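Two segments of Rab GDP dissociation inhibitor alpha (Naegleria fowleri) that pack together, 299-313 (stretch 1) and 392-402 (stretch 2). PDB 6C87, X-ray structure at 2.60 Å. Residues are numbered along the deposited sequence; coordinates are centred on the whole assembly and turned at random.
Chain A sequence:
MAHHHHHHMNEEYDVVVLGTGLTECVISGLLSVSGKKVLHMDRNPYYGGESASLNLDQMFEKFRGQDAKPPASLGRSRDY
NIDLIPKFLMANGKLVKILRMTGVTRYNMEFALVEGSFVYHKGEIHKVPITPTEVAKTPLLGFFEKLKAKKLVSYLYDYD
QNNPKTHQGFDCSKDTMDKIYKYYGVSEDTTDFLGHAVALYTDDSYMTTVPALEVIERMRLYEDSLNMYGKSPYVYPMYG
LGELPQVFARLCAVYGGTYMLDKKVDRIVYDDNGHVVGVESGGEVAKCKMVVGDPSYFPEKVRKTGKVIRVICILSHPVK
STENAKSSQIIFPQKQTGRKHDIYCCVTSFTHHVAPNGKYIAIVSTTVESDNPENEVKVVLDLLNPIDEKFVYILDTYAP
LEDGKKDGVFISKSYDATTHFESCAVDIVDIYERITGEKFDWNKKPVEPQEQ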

ATOM      1  N   PRO A 299      15.785   7.637 -31.944  1.00 63.63           N
ATOM      2  CA  PRO A 299      16.363   8.988 -32.045  1.00 57.52           C
ATOM      3  C   PRO A 299      15.320  10.083 -32.116  1.00 58.91           C
ATOM      4  O   PRO A 299      15.549  11.181 -31.594  1.00 65.02           O
ATOM      5  CB  PRO A 299      17.183   8.923 -33.343  1.00 54.81           C
ATOM      6  CG  PRO A 299      17.380   7.467 -33.613  1.00 56.92           C
ATOM      7  CD  PRO A 299      16.152   6.795 -33.094  1.00 60.35           C
ATOM      8  N   GLU A 300      14.178   9.817 -32.745  1.00 58.01           N
ATOM      9  CA  GLU A 300      13.145  10.830 -32.900  1.00 56.16           C
ATOM     10  C   GLU A 300      12.291  11.012 -31.651  1.00 57.70           C
ATOM     11  O   GLU A 300      11.485  11.944 -31.610  1.00 65.68           O
ATOM     12  CB  GLU A 300      12.252  10.488 -34.093  1.00 51.46           C
ATOM     13  N   LYS A 301      12.464  10.183 -30.622  1.00 50.65           N
ATOM     14  CA  LYS A 301      11.622  10.249 -29.431  1.00 52.42           C
ATOM     15  C   LYS A 301      12.384  10.666 -28.176  1.00 51.91           C
ATOM     16  O   LYS A 301      11.848  10.544 -27.069  1.00 49.84           O
ATOM     17  CB  LYS A 301      10.939   8.905 -29.185  1.00 51.26           C
ATOM     18  CG  LYS A 301      10.102   8.412 -30.343  1.00 52.84           C
ATOM     19  CD  LYS A 301       9.182   7.296 -29.883  1.00 54.64           C
ATOM     20  CE  LYS A 301       8.155   6.966 -30.949  1.00 64.72           C
ATOM     21  NZ  LYS A 301       6.937   7.806 -30.798  1.00 66.85           N
ATOM     22  N   VAL A 302      13.611  11.162 -28.315  1.00 48.90           N
ATOM     23  CA  VAL A 302      14.402  11.589 -27.174  1.00 53.04           C
ATOM     24  C   VAL A 302      14.991  12.965 -27.469  1.00 55.72           C
ATOM     25  O   VAL A 302      14.957  13.454 -28.598  1.00 59.45           O
ATOM     26  CB  VAL A 302      15.511  10.577 -26.822  1.00 48.72           C
ATOM     27  CG1 VAL A 302      14.892   9.270 -26.339  1.00 43.70           C
ATOM     28  CG2 VAL A 302      16.417  10.345 -28.018  1.00 43.74           C
ATOM     29  N   ARG A 303      15.508  13.597 -26.417  1.00 49.83           N
ATOM     30  CA  ARG A 303      16.193  14.876 -26.510  1.00 47.46           C
ATOM     31  C   ARG A 303      17.512  14.785 -25.758  1.00 48.48           C
ATOM     32  O   ARG A 303      17.617  14.099 -24.737  1.00 47.94           O
ATOM     33  CB  ARG A 303      15.339  16.019 -25.931  1.00 47.07           C
ATOM     34  CG  ARG A 303      14.982  15.806 -24.468  1.00 54.27           C
ATOM     35  CD  ARG A 303      14.306  17.007 -23.821  1.00 65.51           C
ATOM     36  NE  ARG A 303      14.182  16.813 -22.374  1.00 77.79           N
ATOM     37  CZ  ARG A 303      15.072  17.230 -21.472  1.00 80.61           C
ATOM     38  NH1 ARG A 303      16.162  17.883 -21.857  1.00 83.22           N
ATOM     39  NH2 ARG A 303      14.869  16.998 -20.179  1.00 74.59           N
ATOM     40  N   LYS A 304      18.513  15.503 -26.258  1.00 48.56           N
ATOM     41  CA  LYS A 304      19.809  15.539 -25.597  1.00 44.48           C
ATOM     42  C   LYS A 304      19.687  16.238 -24.254  1.00 47.46           C
ATOM     43  O   LYS A 304      19.064  17.295 -24.150  1.00 53.09           O
ATOM     44  CB  LYS A 304      20.839  16.274 -26.457  1.00 39.74           C
ATOM     45  CG  LYS A 304      22.274  16.096 -25.987  1.00 44.92           C
ATOM     46  CD  LYS A 304      23.304  16.390 -27.067  1.00 56.29           C
ATOM     47  CE  LYS A 304      24.534  17.054 -26.426  1.00 67.75           C
ATOM     48  NZ  LYS A 304      25.557  17.556 -27.392  1.00 74.48           N
ATOM     49  N   THR A 305      20.255  15.637 -23.214  1.00 52.83           N
ATOM     50  CA  THR A 305      20.258  16.264 -21.905  1.00 50.80           C
ATOM     51  C   THR A 305      21.636  16.744 -21.473  1.00 44.11           C
ATOM     52  O   THR A 305      21.733  17.452 -20.469  1.00 48.23           O
ATOM     53  CB  THR A 305      19.708  15.307 -20.845  1.00 46.75           C
ATOM     54  OG1 THR A 305      20.544  14.148 -20.773  1.00 49.31           O
ATOM     55  CG2 THR A 305      18.278  14.906 -21.194  1.00 37.19           C
ATOM     56  N   GLY A 306      22.685  16.407 -22.204  1.00 39.91           N
ATOM     57  CA  GLY A 306      24.018  16.858 -21.877  1.00 34.99           C
ATOM     58  C   GLY A 306      25.050  15.847 -22.335  1.00 40.78           C
ATOM     59  O   GLY A 306      24.801  15.049 -23.236  1.00 42.52           O
ATOM     60  N   LYS A 307      26.220  15.934 -21.709  1.00 32.97           N
ATOM     61  CA  LYS A 307      27.332  15.027 -21.940  1.00 33.98           C
ATOM     62  C   LYS A 307      27.879  14.559 -20.600  1.00 41.25           C
ATOM     63  O   LYS A 307      27.752  15.239 -19.578  1.00 44.47           O
ATOM     64  CB  LYS A 307      28.477  15.683 -22.722  1.00 32.53           C
ATOM     65  CG  LYS A 307      28.218  15.972 -24.172  1.00 49.73           C
ATOM     66  CD  LYS A 307      29.426  16.689 -24.759  1.00 51.18           C
ATOM     67  CE  LYS A 307      29.337  16.811 -26.260  1.00 54.62           C
ATOM     68  NZ  LYS A 307      30.708  16.775 -26.836  1.00 62.76           N
ATOM     69  N   VAL A 308      28.512  13.391 -20.617  1.00 38.34           N
ATOM     70  CA  VAL A 308      29.221  12.874 -19.454  1.00 33.27           C
ATOM     71  C   VAL A 308      30.590  12.398 -19.918  1.00 38.76           C
ATOM     72  O   VAL A 308      30.685  11.576 -20.837  1.00 36.51           O
ATOM     73  CB  VAL A 308      28.446  11.731 -18.769  1.00 32.79           C
ATOM     74  CG1 VAL A 308      29.329  11.002 -17.730  1.00 26.66           C
ATOM     75  CG2 VAL A 308      27.174  12.261 -18.139  1.00 28.25           C
ATOM     76  N   ILE A 309      31.644  12.908 -19.283  1.00 31.84           N
ATOM     77  CA  ILE A 309      32.993  12.416 -19.530  1.00 31.09           C
ATOM     78  C   ILE A 309      33.304  11.346 -18.499  1.00 37.15           C
ATOM     79  O   ILE A 309      33.005  11.503 -17.307  1.00 39.89           O
ATOM     80  CB  ILE A 309      34.037  13.545 -19.476  1.00 38.41           C
ATOM     81  CG1 ILE A 309      35.450  12.965 -19.634  1.00 38.41           C
ATOM     82  CG2 ILE A 309      33.951  14.316 -18.172  1.00 28.12           C
ATOM     83  CD1 ILE A 309      36.534  14.014 -19.885  1.00 33.59           C
ATOM     84  N   ARG A 310      33.857  10.237 -18.967  1.00 35.02           N
ATOM     85  CA  ARG A 310      34.432   9.222 -18.101  1.00 32.51           C
ATOM     86  C   ARG A 310      35.867   9.011 -18.551  1.00 37.00           C
ATOM     87  O   ARG A 310      36.118   8.793 -19.742  1.00 39.27           O
ATOM     88  CB  ARG A 310      33.625   7.926 -18.143  1.00 34.68           C
ATOM     89  CG  ARG A 310      32.268   8.070 -17.475  1.00 30.52           C
ATOM     90  CD  ARG A 310      31.457   6.818 -17.608  1.00 26.92           C
ATOM     91  NE  ARG A 310      30.152   6.975 -16.988  1.00 32.49           N
ATOM     92  CZ  ARG A 310      29.057   7.366 -17.631  1.00 34.93           C
ATOM     93  NH1 ARG A 310      29.115   7.637 -18.927  1.00 25.80           N
ATOM     94  NH2 ARG A 310      27.910   7.484 -16.968  1.00 30.29           N
ATOM     95  N   VAL A 311      36.806   9.173 -17.621  1.00 29.82           N
ATOM     96  CA  VAL A 311      38.222   8.935 -17.879  1.00 29.93           C
ATOM     97  C   VAL A 311      38.625   7.670 -17.144  1.00 31.00           C
ATOM     98  O   VAL A 311      38.647   7.632 -15.906  1.00 31.23           O
ATOM     99  CB  VAL A 311      39.096  10.123 -17.456  1.00 31.08           C
ATOM    100  CG1 VAL A 311      40.539   9.822 -17.795  1.00 27.11           C
ATOM    101  CG2 VAL A 311      38.643  11.385 -18.165  1.00 33.42           C
ATOM    102  N   ILE A 312      39.001   6.661 -17.912  1.00 32.81           N
ATOM    103  CA  ILE A 312      39.272   5.328 -17.398  1.00 32.82           C
ATOM    104  C   ILE A 312      40.782   5.196 -17.257  1.00 30.21           C
ATOM    105  O   ILE A 312      41.525   5.394 -18.228  1.00 35.10           O
ATOM    106  CB  ILE A 312      38.658   4.260 -18.319  1.00 36.85           C
ATOM    107  CG1 ILE A 312      37.154   4.538 -18.461  1.00 42.37           C
ATOM    108  CG2 ILE A 312      38.886   2.861 -17.788  1.00 30.61           C
ATOM    109  CD1 ILE A 312      36.469   3.792 -19.590  1.00 43.55           C
ATOM    110  N   CYS A 313      41.235   4.925 -16.030  1.00 28.27           N
ATOM    111  CA  CYS A 313      42.651   4.934 -15.681  1.00 33.37           C
ATOM    112  C   CYS A 313      43.082   3.585 -15.134  1.00 35.17           C
ATOM    113  O   CYS A 313      42.451   3.050 -14.214  1.00 38.52           O
ATOM    114  CB  CYS A 313      42.961   6.022 -14.649  1.00 25.37           C
ATOM    115  SG  CYS A 313      42.346   7.648 -15.088  1.00 34.81           S
TER
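Stretch 2 (392-402) VYILDTYAPLE

Stretch 2 lies beside stretch 1 as an antiparallel neighbour in a β-sheet. Residues 392-400 are extended, with phi between -71° and -144° and psi between 100° and 160°, and the N-to-C direction of this strand makes 138° with that of strand 302-313; the axes approach to 4.4 Å. Together the stretches bury 1116 Å², both sides summed.

The register follows from paired backbone bonds. Tyr-393 N to Arg-310 O and Arg-310 N to Tyr-393 O are both 2.7 Å; Leu-395 N to Val-308 O is 3.0 Å and Val-308 N to Leu-395 O 2.9 Å. Past the middle the ladder shifts by one residue on stretch 1: Thr-397 N binds Gly-306 O at 2.9 Å, whereas Thr-397 O accepts from Thr-305 N at 2.8 Å. Two residues, Thr-305 and Gly-306, thus face one, a bulge in stretch 1. Gly-306, at phi 150° and psi -159°, suits this site, since a CB would be jammed against the preceding carbonyl O. Regular pairing resumes with Ala-399 N to Arg-303 O at 3.1 Å, and Leu-401 N to Lys-301 O, 2.9 Å, extends the contact beyond the strand.

At the bulge, the Thr-397 side chain sits beside Gly-306, which has no side chain; its OG1 hydrogen-bonds Thr-305 OG1 at 2.7 Å and its CG2 rests 3.7 Å from Val-308 CG2. Ala-399 CB lies 3.6 Å from Thr-305 CG2. The Leu-401 side chain packs along residues 300-303, CD1 3.8 Å from Glu-300 O, CG 4.1 Å from Val-302 N and CD2 4.0 Å from Arg-303 CB. On the face carrying Lys-304 and Ile-309, Ile-394 CG1 packs 4.1 Å from Ile-309 CG1, while Asp-396 OD1 forms a salt bridge with Lys-304 NZ at 3.5 Å. The Tyr-398 ring lies beside stretch 1, its CD2 3.6 Å from Lys-304 CA and 3.9 Å from Val-302 CG2.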

ATOM      1  N   VAL A 392      39.853   8.344 -22.610  1.00 33.34           N
ATOM      2  CA  VAL A 392      38.816   9.369 -22.513  1.00 34.99           C
ATOM      3  C   VAL A 392      37.550   8.868 -23.198  1.00 33.00           C
ATOM      4  O   VAL A 392      37.548   8.595 -24.403  1.00 34.17           O
ATOM      5  CB  VAL A 392      39.278  10.699 -23.126  1.00 32.98           C
ATOM      6  CG1 VAL A 392      38.146  11.705 -23.069  1.00 32.94           C
ATOM      7  CG2 VAL A 392      40.474  11.231 -22.367  1.00 30.63           C
ATOM      8  N   TYR A 393      36.468   8.774 -22.432  1.00 29.81           N
ATOM      9  CA  TYR A 393      35.206   8.204 -22.897  1.00 34.43           C
ATOM     10  C   TYR A 393      34.099   9.231 -22.654  1.00 38.01           C
ATOM     11  O   TYR A 393      33.594   9.361 -21.534  1.00 38.35           O
ATOM     12  CB  TYR A 393      34.927   6.887 -22.178  1.00 29.49           C
ATOM     13  CG  TYR A 393      33.728   6.120 -22.686  1.00 32.98           C
ATOM     14  CD1 TYR A 393      33.488   5.973 -24.047  1.00 37.55           C
ATOM     15  CD2 TYR A 393      32.836   5.538 -21.798  1.00 27.87           C
ATOM     16  CE1 TYR A 393      32.392   5.265 -24.507  1.00 37.22           C
ATOM     17  CE2 TYR A 393      31.743   4.822 -22.245  1.00 30.07           C
ATOM     18  CZ  TYR A 393      31.520   4.693 -23.599  1.00 39.26           C
ATOM     19  OH  TYR A 393      30.419   3.983 -24.036  1.00 43.93           O
ATOM     20  N   ILE A 394      33.722   9.959 -23.700  1.00 37.42           N
ATOM     21  CA  ILE A 394      32.703  11.000 -23.625  1.00 33.90           C
ATOM     22  C   ILE A 394      31.439  10.507 -24.322  1.00 41.21           C
ATOM     23  O   ILE A 394      31.497   9.986 -25.445  1.00 35.91           O
ATOM     24  CB  ILE A 394      33.212  12.307 -24.250  1.00 37.97           C
ATOM     25  CG1 ILE A 394      34.528  12.709 -23.583  1.00 43.65           C
ATOM     26  CG2 ILE A 394      32.168  13.403 -24.104  1.00 37.50           C
ATOM     27  CD1 ILE A 394      35.250  13.832 -24.281  1.00 36.46           C
ATOM     28  N   LEU A 395      30.293  10.683 -23.660  1.00 42.63           N
ATOM     29  CA  LEU A 395      29.014  10.207 -24.170  1.00 37.11           C
ATOM     30  C   LEU A 395      27.960  11.297 -24.072  1.00 36.34           C
ATOM     31  O   LEU A 395      27.927  12.059 -23.104  1.00 37.61           O
ATOM     32  CB  LEU A 395      28.529   8.985 -23.391  1.00 38.82           C
ATOM     33  CG  LEU A 395      29.307   7.680 -23.537  1.00 41.79           C
ATOM     34  CD1 LEU A 395      28.740   6.639 -22.582  1.00 40.08           C
ATOM     35  CD2 LEU A 395      29.259   7.188 -24.982  1.00 37.06           C
ATOM     36  N   ASP A 396      27.080  11.337 -25.065  1.00 41.32           N
ATOM     37  CA  ASP A 396      25.887  12.159 -24.992  1.00 39.32           C
ATOM     38  C   ASP A 396      24.826  11.448 -24.158  1.00 46.46           C
ATOM     39  O   ASP A 396      24.692  10.219 -24.209  1.00 41.98           O
ATOM     40  CB  ASP A 396      25.356  12.434 -26.401  1.00 40.82           C
ATOM     41  CG  ASP A 396      26.296  13.304 -27.228  1.00 48.04           C
ATOM     42  OD1 ASP A 396      26.780  14.338 -26.723  1.00 51.31           O
ATOM     43  OD2 ASP A 396      26.556  12.950 -28.392  1.00 54.82           O
ATOM     44  N   THR A 397      24.060  12.225 -23.401  1.00 41.15           N
ATOM     45  CA  THR A 397      22.991  11.690 -22.574  1.00 36.49           C
ATOM     46  C   THR A 397      21.641  12.135 -23.128  1.00 45.73           C
ATOM     47  O   THR A 397      21.514  13.212 -23.724  1.00 38.18           O
ATOM     48  CB  THR A 397      23.150  12.132 -21.112  1.00 31.55           C
ATOM     49  OG1 THR A 397      23.153  13.560 -21.025  1.00 40.22           O
ATOM     50  CG2 THR A 397      24.464  11.630 -20.572  1.00 30.22           C
ATOM     51  N   TYR A 398      20.637  11.276 -22.960  1.00 49.87           N
ATOM     52  CA  TYR A 398      19.330  11.537 -23.544  1.00 45.96           C
ATOM     53  C   TYR A 398      18.236  11.149 -22.567  1.00 46.00           C
ATOM     54  O   TYR A 398      18.432  10.326 -21.667  1.00 43.66           O
ATOM     55  CB  TYR A 398      19.111  10.777 -24.859  1.00 47.47           C
ATOM     56  CG  TYR A 398      20.064  11.140 -25.974  1.00 47.33           C
ATOM     57  CD1 TYR A 398      21.288  10.486 -26.109  1.00 41.85           C
ATOM     58  CD2 TYR A 398      19.747  12.139 -26.887  1.00 47.28           C
ATOM     59  CE1 TYR A 398      22.166  10.812 -27.125  1.00 46.56           C
ATOM     60  CE2 TYR A 398      20.618  12.472 -27.910  1.00 50.10           C
ATOM     61  CZ  TYR A 398      21.827  11.805 -28.026  1.00 52.88           C
ATOM     62  OH  TYR A 398      22.699  12.135 -29.042  1.00 56.68           O
ATOM     63  N   ALA A 399      17.060  11.718 -22.798  1.00 47.97           N
ATOM     64  CA  ALA A 399      15.869  11.416 -22.030  1.00 44.92           C
ATOM     65  C   ALA A 399      14.677  11.444 -22.982  1.00 47.92           C
ATOM     66  O   ALA A 399      14.657  12.246 -23.919  1.00 45.86           O
ATOM     67  CB  ALA A 399      15.649  12.420 -20.889  1.00 42.73           C
ATOM     68  N   PRO A 400      13.688  10.581 -22.753  1.00 48.58           N
ATOM     69  CA  PRO A 400      12.544  10.513 -23.675  1.00 46.79           C
ATOM     70  C   PRO A 400      11.642  11.729 -23.571  1.00 54.73           C
ATOM     71  O   PRO A 400      11.561  12.390 -22.533  1.00 56.35           O
ATOM     72  CB  PRO A 400      11.814   9.241 -23.230  1.00 43.41           C
ATOM     73  CG  PRO A 400      12.211   9.066 -21.794  1.00 40.14           C
ATOM     74  CD  PRO A 400      13.615   9.555 -21.702  1.00 38.69           C
ATOM     75  N   LEU A 401      10.966  12.028 -24.685  1.00 57.38           N
ATOM     76  CA  LEU A 401      10.029  13.145 -24.719  1.00 56.07           C
ATOM     77  C   LEU A 401       8.715  12.807 -24.019  1.00 60.95           C
ATOM     78  O   LEU A 401       8.147  13.651 -23.316  1.00 63.90           O
ATOM     79  CB  LEU A 401       9.755  13.549 -26.167  1.00 53.91           C
ATOM     80  CG  LEU A 401      10.953  13.963 -27.021  1.00 53.24           C
ATOM     81  CD1 LEU A 401      10.567  14.016 -28.501  1.00 49.90           C
ATOM     82  CD2 LEU A 401      11.494  15.293 -26.559  1.00 48.52           C
ATOM     83  N   GLU A 402       8.219  11.585 -24.199  1.00 61.27           N
ATOM     84  CA  GLU A 402       6.974  11.144 -23.593  1.00 57.15           C
ATOM     85  C   GLU A 402       7.240   9.911 -22.738  1.00 56.14           C
ATOM     86  O   GLU A 402       8.247   9.219 -22.908  1.00 56.45           O
ATOM     87  CB  GLU A 402       5.907  10.852 -24.665  1.00 52.14           C
TER
HETATM   88  O   HOH W   1      19.285  12.087 -19.465  1.00 48.93           O
HETATM   89  O   HOH W   2      31.125   8.766 -20.584  1.00 35.44           O